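Local coordinates for computationally designed four-helix bundle protein (Synthetic construct, PDB 3U3B) that is of unknown function but was computationally redesigned, with a new hydrophobic core, as a hyperthermostable four-helix bundle, at residues Q20-N23 with D24-E28; A62-L65 with H66-N70; N70-D73 with K74-S78; I80-S84 with D85-K89. All coordinates share one frame; numbering follows the deposited sequence.

Contact 1. Residues Q20-N23 with D24-E28; sequences QNVN and DDIKE
With CG of Gln20 placed opposite its backbone N (chi1 -173°) and the chain bent at chi2, the side-chain amide reaches forward along the helix to Asp24, whose CG lies beside its own backbone N. The result is an i to i+4 side-chain bond on the surface of helix 3-30, one of the four helices of the bundle. Gln20 NE2 donates to Asp24 OD1 at 3.0 Å, but the N-H...O angle is 139°, so the bond is bent. Its geometry is lopsided: OD1 sits close to the plane of the Gln20 amide, whereas NE2 approaches from above the carboxylate plane, 56° out of it. The main chain ties the same two residues together, Asp24 N donating to Gln20 O at 2.8 Å. The inward face of this stretch is apolar. There Val22 CG1 meets Ile26 CD1 at 4.0 Å, and the pair faces the core, Val22 against Leu45 and Leu94, Ile26 against Val90. Two waters add outer bridges between residues four apart. Water 1 donates to Asn21 O at 2.9 Å and, weakly, to Asp25 OD1. On the Lys27 side, the aliphatic chain runs past the carbonyl of Asn23, with CG 3.3 Å from Asn23 O. Water 2 donates to that same Asn23 O at 3.0 Å while accepting a weak bond from Lys27 NZ at 3.4 Å.

Contact 2. Residues A62-L65 with H66-N70; sequences AKVL and HTIMN
Ala62 meets His66 through the main chain, His66 N donating to Ala62 O at 2.8 Å. CB of His66 also lies against that oxygen, but the imidazole is carried off it by a first torsion that sets CG opposite the backbone N. One face of the ring has CG of Asn70 above it, offset toward the rim. Lys63 contributes a carbonyl that is gripped twice by a single residue. Thr67 OG1 donates to Lys63 O at 3.0 Å, and Thr67 N donates to the same atom at 3.2 Å. The hydroxyl approaches tilted 19° from the carbonyl plane and the amide lies 37° out of it. Thr67 can do this because OG1 sits beside its own backbone N (chi1 -61°), pointing back up the helix. This is the familiar way in which a threonine within an alpha-helix returns its hydroxyl to the carbonyl four residues earlier, here on helix 59-76 of the four-helix bundle. A valine in place of Thr67 would probably leave Lys63 O with the main-chain donor but without its hydroxyl mate. At Val64 the contact turns apolar: CG1 stands 4.3 Å from Ile68 CD1, and Val64 also touches Val97 of helix 84-102. Leu65 meets the same methyl, CD2 lying 4.4 Å from Ile68 CD1. Its carbonyl takes a fairly straight bond from Met69 N to Leu65 O at 2.9 Å, and CG of Met69 packs 3.4 Å from Leu65 O before the thioether heads for Tyr43, Val46 and His47 of helix 36-56.

Contact 3. Residues N70-D73 with K74-S78; sequences NLVD and KMLNS
The carboxylate of Asp73 and the amide of Asn77 are the flat groups that meet here, their planes turned 64° apart. With CG of Asp73 anti to the backbone N (chi1 -171°), the carboxylate heads toward Asn77. Asn77 ND2 comes nearest, 3.0 Å from Asp73 OD1, but the N-H points poorly and no hydrogen bond results. Instead ND2 gives a weak bond to the main-chain Asp73 O at 3.3 Å, and Asn77 N gives that oxygen a firmer one at 3.0 Å. Asn77 is the first residue past helix 59-76 to leave helical geometry, so both donors meet a carbonyl of its last turn. An alanine in place of Asp73 is likely to leave Asn77 ND2 with its weak main-chain bond but without the nearby carboxylate. On the inner side Met75 CE reaches Leu71 CG at 3.4 Å, a tightness made doubtful by Leu71's second conformer. Val72 CG1 lies 4.2 Å from Leu76 CD1, and Leu76 leans on Trp39 of helix 36-56. Lys74 spends its ammonium on a salt bridge to Glu79. An acid near a helix C-terminus is probably unfavourable, facing the dipole's negative end; the ND2 hydrogens may offset part of that cost.

Contact 4. Residues I80-S84 with D85-K89; sequences IKITS and DLIDK
Thr83 and Leu86 form the tight part of this contact, a helix N-cap. Thr83 OG1 accepts from Leu86 N at 3.0 Å, with an N-H...O angle of 154°, and CB of Leu86 closes to 3.4 Å from the same OG1. The hydroxyl gets there because chi1 of 59° puts OG1 between the backbone N and the carbonyl carbon, over the start of helix 84-102. Thr83 also offers its carbonyl, Ile87 N donating to Thr83 O at 3.1 Å, so one residue satisfies two amides of the first turn. Ser84 O then accepts from Asp88 N at 2.9 Å. On the inner face Ile82 CG2 lies 4.4 Å from Ile87 CG1. Asp85 places an acid in the first turn and Asp88 one just beyond it, where the helix end probably suits negative charge. The outer side is looser and wetter. Water 3 donates to Ser84 O at 3.2 Å, but its 2.5 Å approach to Asp88 OD1 is unusually short and the bridge doubtful. Exposed Ile80 runs alongside Leu86 in the opposing sense, Ile80 CG2 4.2 Å from Leu86 CD2 in one of two Leu86 conformers. The buried pair also meets other partners: Ile82 touches Met75 of helix 59-76, Met36 and Trp39 of helix 36-56 and Pro33 of the loop between helices 3-30 and 36-56; Ile87 shares Trp39 and Pro33, and Leu86 packs on Leu71 and Met75.

How the contacts relate
Contacts 2 and 3 run consecutively along helix 59-76, sharing Asn70, with centres about 12 Å apart; contact 4 follows the turn at the end of that helix and opens the next one. Contacts 3 and 4 are joined by packing, Met75 CB lying 4.1 Å from Ile82 CG1, so the exit of helix 59-76 and the start of helix 84-102 pack together. Contact 1, on helix 3-30, stands apart: its centre is about 15 Å from that of contact 4, with nearest atoms about 4 Å apart and not touching. Contacts 1 and 2 lie on opposite sides of the chain's centre, about 17 Å between centres. All four lie in the Hpt-family region.

Contact 1. Residues Q20-N23 with D24-E28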
loop_
_atom_site.group_PDB
_atom_site.type_symbol
_atom_site.label_atom_id
_atom_site.label_comp_id
_atom_site.label_asym_id
_atom_site.label_seq_id
_atom_site.Cartn_x
_atom_site.Cartn_y
_atom_site.Cartn_z
ATOM N N GLN A 20 5.986 0.003 -5.216
ATOM C CA GLN A 20 6.522 -1.001 -6.100
ATOM C C GLN A 20 6.825 -2.317 -5.337
ATOM O O GLN A 20 6.599 -3.404 -5.860
ATOM C CB GLN A 20 7.776 -0.485 -6.795
ATOM C CG GLN A 20 8.284 -1.451 -7.859
ATOM C CD GLN A 20 7.196 -1.799 -8.870
ATOM O OE1 GLN A 20 6.647 -0.920 -9.529
ATOM N NE2 GLN A 20 6.863 -3.081 -8.974
ATOM N N ASN A 21 7.355 -2.198 -4.117
ATOM C CA ASN A 21 7.594 -3.357 -3.247
ATOM C C ASN A 21 6.296 -4.122 -2.960
ATOM O O ASN A 21 6.271 -5.361 -3.014
ATOM C CB ASN A 21 8.220 -2.924 -1.907
ATOM C CG ASN A 21 9.668 -2.462 -2.030
ATOM O OD1 ASN A 21 10.407 -2.875 -2.929
ATOM N ND2 ASN A 21 10.092 -1.627 -1.083
ATOM N N VAL A 22 5.216 -3.395 -2.669
ATOM C CA VAL A 22 3.902 -4.020 -2.462
ATOM C C VAL A 22 3.384 -4.692 -3.757
ATOM O O VAL A 22 2.883 -5.824 -3.728
ATOM C CB VAL A 22 2.834 -3.029 -1.896
ATOM C CG1 VAL A 22 1.473 -3.670 -1.883
ATOM C CG2 VAL A 22 3.190 -2.606 -0.467
ATOM N N ASN A 23 3.551 -4.022 -4.885
ATOM C CA ASN A 23 3.144 -4.594 -6.147
ATOM C C ASN A 23 3.916 -5.867 -6.486
ATOM O O ASN A 23 3.348 -6.829 -7.032
ATOM C CB ASN A 23 3.280 -3.581 -7.259
ATOM C CG ASN A 23 2.063 -2.722 -7.366
ATOM O OD1 ASN A 23 0.953 -3.207 -7.184
ATOM N ND2 ASN A 23 2.248 -1.438 -7.634
ATOM N N ASP A 24 5.202 -5.864 -6.166
ATOM C CA ASP A 24 6.057 -7.035 -6.384
ATOM C C ASP A 24 5.598 -8.198 -5.494
ATOM O O ASP A 24 5.543 -9.338 -5.944
ATOM C CB ASP A 24 7.527 -6.675 -6.132
ATOM C CG ASP A 24 8.148 -5.827 -7.270
ATOM O OD1 ASP A 24 7.728 -5.916 -8.448
ATOM O OD2 ASP A 24 9.058 -5.033 -6.978
ATOM N N ASP A 25 5.211 -7.911 -4.249
ATOM C CA ASP A 25 4.683 -8.971 -3.367
ATOM C C ASP A 25 3.280 -9.442 -3.768
ATOM O O ASP A 25 2.962 -10.632 -3.642
ATOM C CB ASP A 25 4.699 -8.533 -1.898
ATOM C CG ASP A 25 6.096 -8.573 -1.295
ATOM O OD1 ASP A 25 7.019 -9.166 -1.913
ATOM O OD2 ASP A 25 6.265 -8.025 -0.182
ATOM N N ILE A 26 2.460 -8.540 -4.292
ATOM C CA ILE A 26 1.134 -8.912 -4.761
ATOM C C ILE A 26 1.232 -9.873 -5.953
ATOM O O ILE A 26 0.425 -10.797 -6.090
ATOM C CB ILE A 26 0.325 -7.697 -5.161
ATOM C CG1 ILE A 26 -0.223 -6.990 -3.922
ATOM C CG2 ILE A 26 -0.813 -8.107 -6.053
ATOM C CD1 ILE A 26 -1.027 -5.764 -4.272
ATOM N N LYS A 27 2.229 -9.673 -6.804
ATOM C CA LYS A 27 2.408 -10.569 -7.934
ATOM C C LYS A 27 2.662 -11.976 -7.437
ATOM O O LYS A 27 2.137 -12.964 -7.995
ATOM C CB LYS A 27 3.567 -10.108 -8.803
ATOM C CG LYS A 27 3.248 -8.861 -9.569
ATOM C CD LYS A 27 4.375 -8.458 -10.524
ATOM C CE LYS A 27 4.017 -7.174 -11.307
ATOM N NZ LYS A 27 4.093 -5.896 -10.501
ATOM N N GLU A 28 3.472 -12.079 -6.387
ATOM C CA GLU A 28 3.813 -13.403 -5.831
ATOM C C GLU A 28 2.620 -14.037 -5.122
ATOM O O GLU A 28 2.406 -15.248 -5.243
ATOM C CB GLU A 28 4.985 -13.337 -4.832
ATOM C CG GLU A 28 6.377 -13.023 -5.420
ATOM C CD GLU A 28 6.597 -13.598 -6.828
ATOM O OE1 GLU A 28 6.333 -14.807 -7.032
ATOM O OE2 GLU A 28 7.032 -12.836 -7.731
HETATM O O HOH W 1 8.865 -6.568 -2.627
HETATM O O HOH W 2 1.146 -6.328 -8.945
#

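Contact 2. Residues A62-L65 with H66-N70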
loop_
_atom_site.group_PDB
_atom_site.type_symbol
_atom_site.label_atom_id
_atom_site.label_comp_id
_atom_site.label_asym_id
_atom_site.label_seq_id
_atom_site.Cartn_x
_atom_site.Cartn_y
_atom_site.Cartn_z
ATOM N N ALA A 62 -3.420 8.704 2.776
ATOM C CA ALA A 62 -3.549 8.013 4.053
ATOM C C ALA A 62 -4.874 7.286 4.176
ATOM O O ALA A 62 -4.919 6.158 4.684
ATOM C CB ALA A 62 -3.390 8.990 5.183
ATOM N N LYS A 63 -5.952 7.914 3.715
ATOM C CA LYS A 63 -7.272 7.305 3.840
ATOM C C LYS A 63 -7.402 6.054 2.967
ATOM O O LYS A 63 -8.071 5.105 3.362
ATOM C CB LYS A 63 -8.385 8.291 3.479
ATOM C CG LYS A 63 -8.443 9.539 4.349
ATOM C CD LYS A 63 -8.861 9.266 5.794
ATOM C CE LYS A 63 -8.926 10.573 6.575
ATOM N NZ LYS A 63 -9.968 11.497 6.038
ATOM N N VAL A 64 -6.782 6.063 1.789
ATOM C CA VAL A 64 -6.751 4.864 0.943
ATOM C C VAL A 64 -5.866 3.778 1.553
ATOM O O VAL A 64 -6.254 2.614 1.598
ATOM C CB VAL A 64 -6.320 5.177 -0.501
ATOM C CG1 VAL A 64 -6.431 3.904 -1.375
ATOM C CG2 VAL A 64 -7.215 6.270 -1.080
ATOM N N LEU A 65 -4.692 4.151 2.043
ATOM C CA LEU A 65 -3.829 3.194 2.714
ATOM C C LEU A 65 -4.527 2.555 3.915
ATOM O O LEU A 65 -4.434 1.339 4.141
ATOM C CB LEU A 65 -2.530 3.862 3.149
ATOM C CG LEU A 65 -1.649 4.322 1.984
ATOM C CD1 LEU A 65 -0.511 5.227 2.514
ATOM C CD2 LEU A 65 -1.137 3.131 1.150
ATOM N N HIS A 66 -5.248 3.364 4.675
ATOM C CA HIS A 66 -5.976 2.855 5.824
ATOM C C HIS A 66 -6.993 1.812 5.380
ATOM O O HIS A 66 -7.166 0.773 6.026
ATOM C CB HIS A 66 -6.686 3.995 6.541
ATOM C CG HIS A 66 -7.484 3.550 7.721
ATOM N ND1 HIS A 66 -6.916 2.915 8.804
ATOM C CD2 HIS A 66 -8.807 3.642 7.987
ATOM C CE1 HIS A 66 -7.857 2.642 9.691
ATOM N NE2 HIS A 66 -9.013 3.070 9.218
ATOM N N THR A 67 -7.659 2.088 4.264
ATOM C CA THR A 67 -8.633 1.146 3.716
ATOM C C THR A 67 -7.975 -0.172 3.316
ATOM O O THR A 67 -8.531 -1.247 3.554
ATOM C CB THR A 67 -9.367 1.725 2.501
ATOM O OG1 THR A 67 -10.095 2.903 2.884
ATOM C CG2 THR A 67 -10.335 0.717 1.975
ATOM N N ILE A 68 -6.797 -0.104 2.703
ATOM C CA ILE A 68 -6.088 -1.313 2.328
ATOM C C ILE A 68 -5.684 -2.136 3.573
ATOM O O ILE A 68 -5.836 -3.345 3.585
ATOM C CB ILE A 68 -4.848 -0.996 1.467
ATOM C CG1 ILE A 68 -5.262 -0.351 0.131
ATOM C CG2 ILE A 68 -4.012 -2.241 1.274
ATOM C CD1 ILE A 68 -4.119 0.408 -0.545
ATOM N N MET A 69 -5.174 -1.476 4.612
ATOM C CA MET A 69 -4.812 -2.174 5.834
ATOM C C MET A 69 -6.017 -2.877 6.452
ATOM O O MET A 69 -5.907 -4.014 6.929
ATOM C CB MET A 69 -4.205 -1.196 6.852
ATOM C CG MET A 69 -2.874 -0.670 6.402
ATOM S SD MET A 69 -2.389 0.798 7.365
ATOM C CE MET A 69 -2.524 0.124 9.009
ATOM N N ASN A 70 -7.176 -2.228 6.434
ATOM C CA ASN A 70 -8.361 -2.886 6.958
ATOM C C ASN A 70 -8.646 -4.195 6.232
ATOM O O ASN A 70 -8.935 -5.209 6.880
ATOM C CB ASN A 70 -9.592 -1.983 6.882
ATOM C CG ASN A 70 -9.555 -0.856 7.892
ATOM O OD1 ASN A 70 -8.758 -0.869 8.839
ATOM N ND2 ASN A 70 -10.434 0.126 7.703
#

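Contact 3. Residues N70-D73 with K74-S78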
loop_
_atom_site.group_PDB
_atom_site.type_symbol
_atom_site.label_atom_id
_atom_site.label_comp_id
_atom_site.label_asym_id
_atom_site.label_seq_id
_atom_site.Cartn_x
_atom_site.Cartn_y
_atom_site.Cartn_z
ATOM N N ASN A 70 -7.176 -2.228 6.434
ATOM C CA ASN A 70 -8.361 -2.886 6.958
ATOM C C ASN A 70 -8.646 -4.195 6.232
ATOM O O ASN A 70 -8.935 -5.209 6.880
ATOM C CB ASN A 70 -9.592 -1.983 6.882
ATOM C CG ASN A 70 -9.555 -0.856 7.892
ATOM O OD1 ASN A 70 -8.758 -0.869 8.839
ATOM N ND2 ASN A 70 -10.434 0.126 7.703
ATOM N N LEU A 71 -8.571 -4.171 4.902
ATOM C CA LEU A 71 -8.845 -5.361 4.103
ATOM C C LEU A 71 -7.794 -6.434 4.357
ATOM O O LEU A 71 -8.130 -7.594 4.583
ATOM C CB LEU A 71 -8.887 -5.006 2.613
ATOM C CG LEU A 71 -9.477 -6.066 1.680
ATOM C CD1 LEU A 71 -10.917 -6.406 2.056
ATOM C CD2 LEU A 71 -9.407 -5.569 0.249
ATOM N N VAL A 72 -6.525 -6.046 4.349
ATOM C CA VAL A 72 -5.478 -7.020 4.564
ATOM C C VAL A 72 -5.539 -7.569 5.985
ATOM O O VAL A 72 -5.371 -8.774 6.201
ATOM C CB VAL A 72 -4.088 -6.463 4.217
ATOM C CG1 VAL A 72 -3.038 -7.506 4.520
ATOM C CG2 VAL A 72 -4.032 -6.114 2.757
ATOM N N ASP A 73 -5.816 -6.718 6.969
ATOM C CA ASP A 73 -5.965 -7.242 8.315
ATOM C C ASP A 73 -7.044 -8.349 8.430
ATOM O O ASP A 73 -6.827 -9.387 9.097
ATOM C CB ASP A 73 -6.252 -6.125 9.305
ATOM C CG ASP A 73 -6.192 -6.616 10.727
ATOM O OD1 ASP A 73 -5.096 -7.051 11.148
ATOM O OD2 ASP A 73 -7.227 -6.576 11.423
ATOM N N LYS A 74 -8.201 -8.133 7.808
ATOM C CA LYS A 74 -9.262 -9.152 7.764
ATOM C C LYS A 74 -8.767 -10.485 7.169
ATOM O O LYS A 74 -9.128 -11.562 7.656
ATOM C CB LYS A 74 -10.484 -8.642 6.983
ATOM C CG LYS A 74 -11.385 -7.673 7.762
ATOM C CD LYS A 74 -12.588 -7.257 6.897
ATOM C CE LYS A 74 -13.331 -6.006 7.413
ATOM N NZ LYS A 74 -14.308 -6.256 8.526
ATOM N N MET A 75 -7.928 -10.407 6.135
ATOM C CA MET A 75 -7.344 -11.604 5.520
ATOM C C MET A 75 -6.378 -12.333 6.451
ATOM O O MET A 75 -6.343 -13.565 6.487
ATOM C CB MET A 75 -6.591 -11.237 4.249
ATOM C CG MET A 75 -7.440 -10.580 3.200
ATOM S SD MET A 75 -6.435 -10.110 1.785
ATOM C CE MET A 75 -7.237 -8.604 1.295
ATOM N N LEU A 76 -5.581 -11.562 7.184
ATOM C CA LEU A 76 -4.607 -12.107 8.132
ATOM C C LEU A 76 -5.221 -12.790 9.344
ATOM O O LEU A 76 -4.693 -13.783 9.850
ATOM C CB LEU A 76 -3.670 -10.992 8.617
ATOM C CG LEU A 76 -2.701 -10.515 7.538
ATOM C CD1 LEU A 76 -1.796 -9.396 8.066
ATOM C CD2 LEU A 76 -1.887 -11.725 7.043
ATOM N N ASN A 77 -6.323 -12.246 9.833
ATOM C CA ASN A 77 -6.974 -12.798 10.996
ATOM C C ASN A 77 -8.233 -13.572 10.598
ATOM O O ASN A 77 -9.248 -13.554 11.299
ATOM C CB ASN A 77 -7.248 -11.681 11.998
ATOM C CG ASN A 77 -5.951 -11.038 12.517
ATOM O OD1 ASN A 77 -5.195 -11.672 13.262
ATOM N ND2 ASN A 77 -5.692 -9.789 12.132
ATOM N N SER A 78 -8.104 -14.267 9.460
ATOM C CA SER A 78 -9.119 -15.157 8.870
ATOM C C SER A 78 -10.578 -14.728 9.015
ATOM O O SER A 78 -11.443 -15.563 9.277
ATOM C CB SER A 78 -8.957 -16.580 9.426
ATOM O OG SER A 78 -7.597 -16.981 9.426
#

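Contact 4. Residues I80-S84 with D85-K89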
loop_
_atom_site.group_PDB
_atom_site.type_symbol
_atom_site.label_atom_id
_atom_site.label_comp_id
_atom_site.label_asym_id
_atom_site.label_seq_id
_atom_site.Cartn_x
_atom_site.Cartn_y
_atom_site.Cartn_z
ATOM N N ILE A 80 -12.238 -13.131 6.437
ATOM C CA ILE A 80 -12.829 -13.490 5.143
ATOM C C ILE A 80 -11.850 -14.310 4.306
ATOM O O ILE A 80 -10.627 -14.153 4.418
ATOM C CB ILE A 80 -13.297 -12.244 4.326
ATOM C CG1 ILE A 80 -13.863 -12.637 2.944
ATOM C CG2 ILE A 80 -12.145 -11.279 4.097
ATOM C CD1 ILE A 80 -15.386 -12.816 2.864
ATOM N N LYS A 81 -12.422 -15.186 3.477
ATOM C CA LYS A 81 -11.679 -16.071 2.581
ATOM C C LYS A 81 -11.028 -15.325 1.399
ATOM O O LYS A 81 -11.660 -14.473 0.773
ATOM C CB LYS A 81 -12.635 -17.147 2.059
ATOM C CG LYS A 81 -11.992 -18.170 1.157
ATOM C CD LYS A 81 -10.724 -18.723 1.773
ATOM C CE LYS A 81 -9.894 -19.482 0.751
ATOM N NZ LYS A 81 -9.529 -18.652 -0.440
ATOM N N ILE A 82 -9.775 -15.666 1.090
ATOM C CA ILE A 82 -8.973 -14.901 0.125
ATOM C C ILE A 82 -9.207 -15.293 -1.339
ATOM O O ILE A 82 -8.721 -16.328 -1.803
ATOM C CB ILE A 82 -7.453 -15.014 0.423
ATOM C CG1 ILE A 82 -7.123 -14.490 1.831
ATOM C CG2 ILE A 82 -6.673 -14.257 -0.616
ATOM C CD1 ILE A 82 -6.804 -15.572 2.819
ATOM N N THR A 83 -9.905 -14.430 -2.073
ATOM C CA THR A 83 -10.268 -14.712 -3.452
ATOM C C THR A 83 -9.482 -13.839 -4.435
ATOM O O THR A 83 -8.824 -12.866 -4.046
ATOM C CB THR A 83 -11.757 -14.399 -3.709
ATOM O OG1 THR A 83 -12.001 -13.015 -3.418
ATOM C CG2 THR A 83 -12.695 -15.248 -2.843
ATOM N N SER A 84 -9.587 -14.192 -5.712
ATOM C CA SER A 84 -9.078 -13.365 -6.788
ATOM C C SER A 84 -9.670 -11.954 -6.690
ATOM O O SER A 84 -8.951 -10.961 -6.827
ATOM C CB SER A 84 -9.431 -14.009 -8.132
ATOM O OG SER A 84 -10.842 -14.152 -8.255
ATOM N N ASP A 85 -10.976 -11.870 -6.437
ATOM C CA ASP A 85 -11.682 -10.589 -6.423
ATOM C C ASP A 85 -11.242 -9.698 -5.264
ATOM O O ASP A 85 -11.193 -8.475 -5.388
ATOM C CB ASP A 85 -13.200 -10.796 -6.381
ATOM C CG ASP A 85 -13.758 -11.263 -7.711
ATOM O OD1 ASP A 85 -13.071 -11.054 -8.736
ATOM O OD2 ASP A 85 -14.877 -11.830 -7.733
ATOM N N LEU A 86 -10.932 -10.306 -4.133
ATOM C CA LEU A 86 -10.434 -9.561 -2.995
ATOM C C LEU A 86 -9.060 -8.984 -3.323
ATOM O O LEU A 86 -8.733 -7.847 -2.951
ATOM C CB LEU A 86 -10.359 -10.478 -1.778
ATOM C CG LEU A 86 -9.801 -9.846 -0.513
ATOM C CD1 LEU A 86 -10.594 -8.595 -0.150
ATOM C CD2 LEU A 86 -9.829 -10.861 0.622
ATOM N N ILE A 87 -8.255 -9.776 -4.028
ATOM C CA ILE A 87 -6.931 -9.310 -4.440
ATOM C C ILE A 87 -7.094 -8.168 -5.443
ATOM O O ILE A 87 -6.357 -7.174 -5.398
ATOM C CB ILE A 87 -6.068 -10.433 -5.035
ATOM C CG1 ILE A 87 -5.841 -11.508 -3.974
ATOM C CG2 ILE A 87 -4.739 -9.871 -5.506
ATOM C CD1 ILE A 87 -5.139 -12.715 -4.480
ATOM N N ASP A 88 -8.097 -8.275 -6.305
ATOM C CA ASP A 88 -8.352 -7.211 -7.262
ATOM C C ASP A 88 -8.736 -5.901 -6.572
ATOM O O ASP A 88 -8.376 -4.822 -7.046
ATOM C CB ASP A 88 -9.433 -7.620 -8.260
ATOM C CG ASP A 88 -8.958 -8.693 -9.223
ATOM O OD1 ASP A 88 -7.735 -8.758 -9.496
ATOM O OD2 ASP A 88 -9.813 -9.463 -9.711
ATOM N N LYS A 89 -9.465 -5.962 -5.469
ATOM C CA LYS A 89 -9.854 -4.715 -4.822
ATOM C C LYS A 89 -8.644 -4.045 -4.172
ATOM O O LYS A 89 -8.526 -2.820 -4.179
ATOM C CB LYS A 89 -10.962 -4.937 -3.798
ATOM C CG LYS A 89 -11.682 -3.643 -3.420
ATOM C CD LYS A 89 -12.312 -3.783 -2.052
ATOM C CE LYS A 89 -13.564 -2.933 -1.865
ATOM N NZ LYS A 89 -14.138 -3.175 -0.498
HETATM O O HOH W 3 -6.486 -10.842 -8.892
#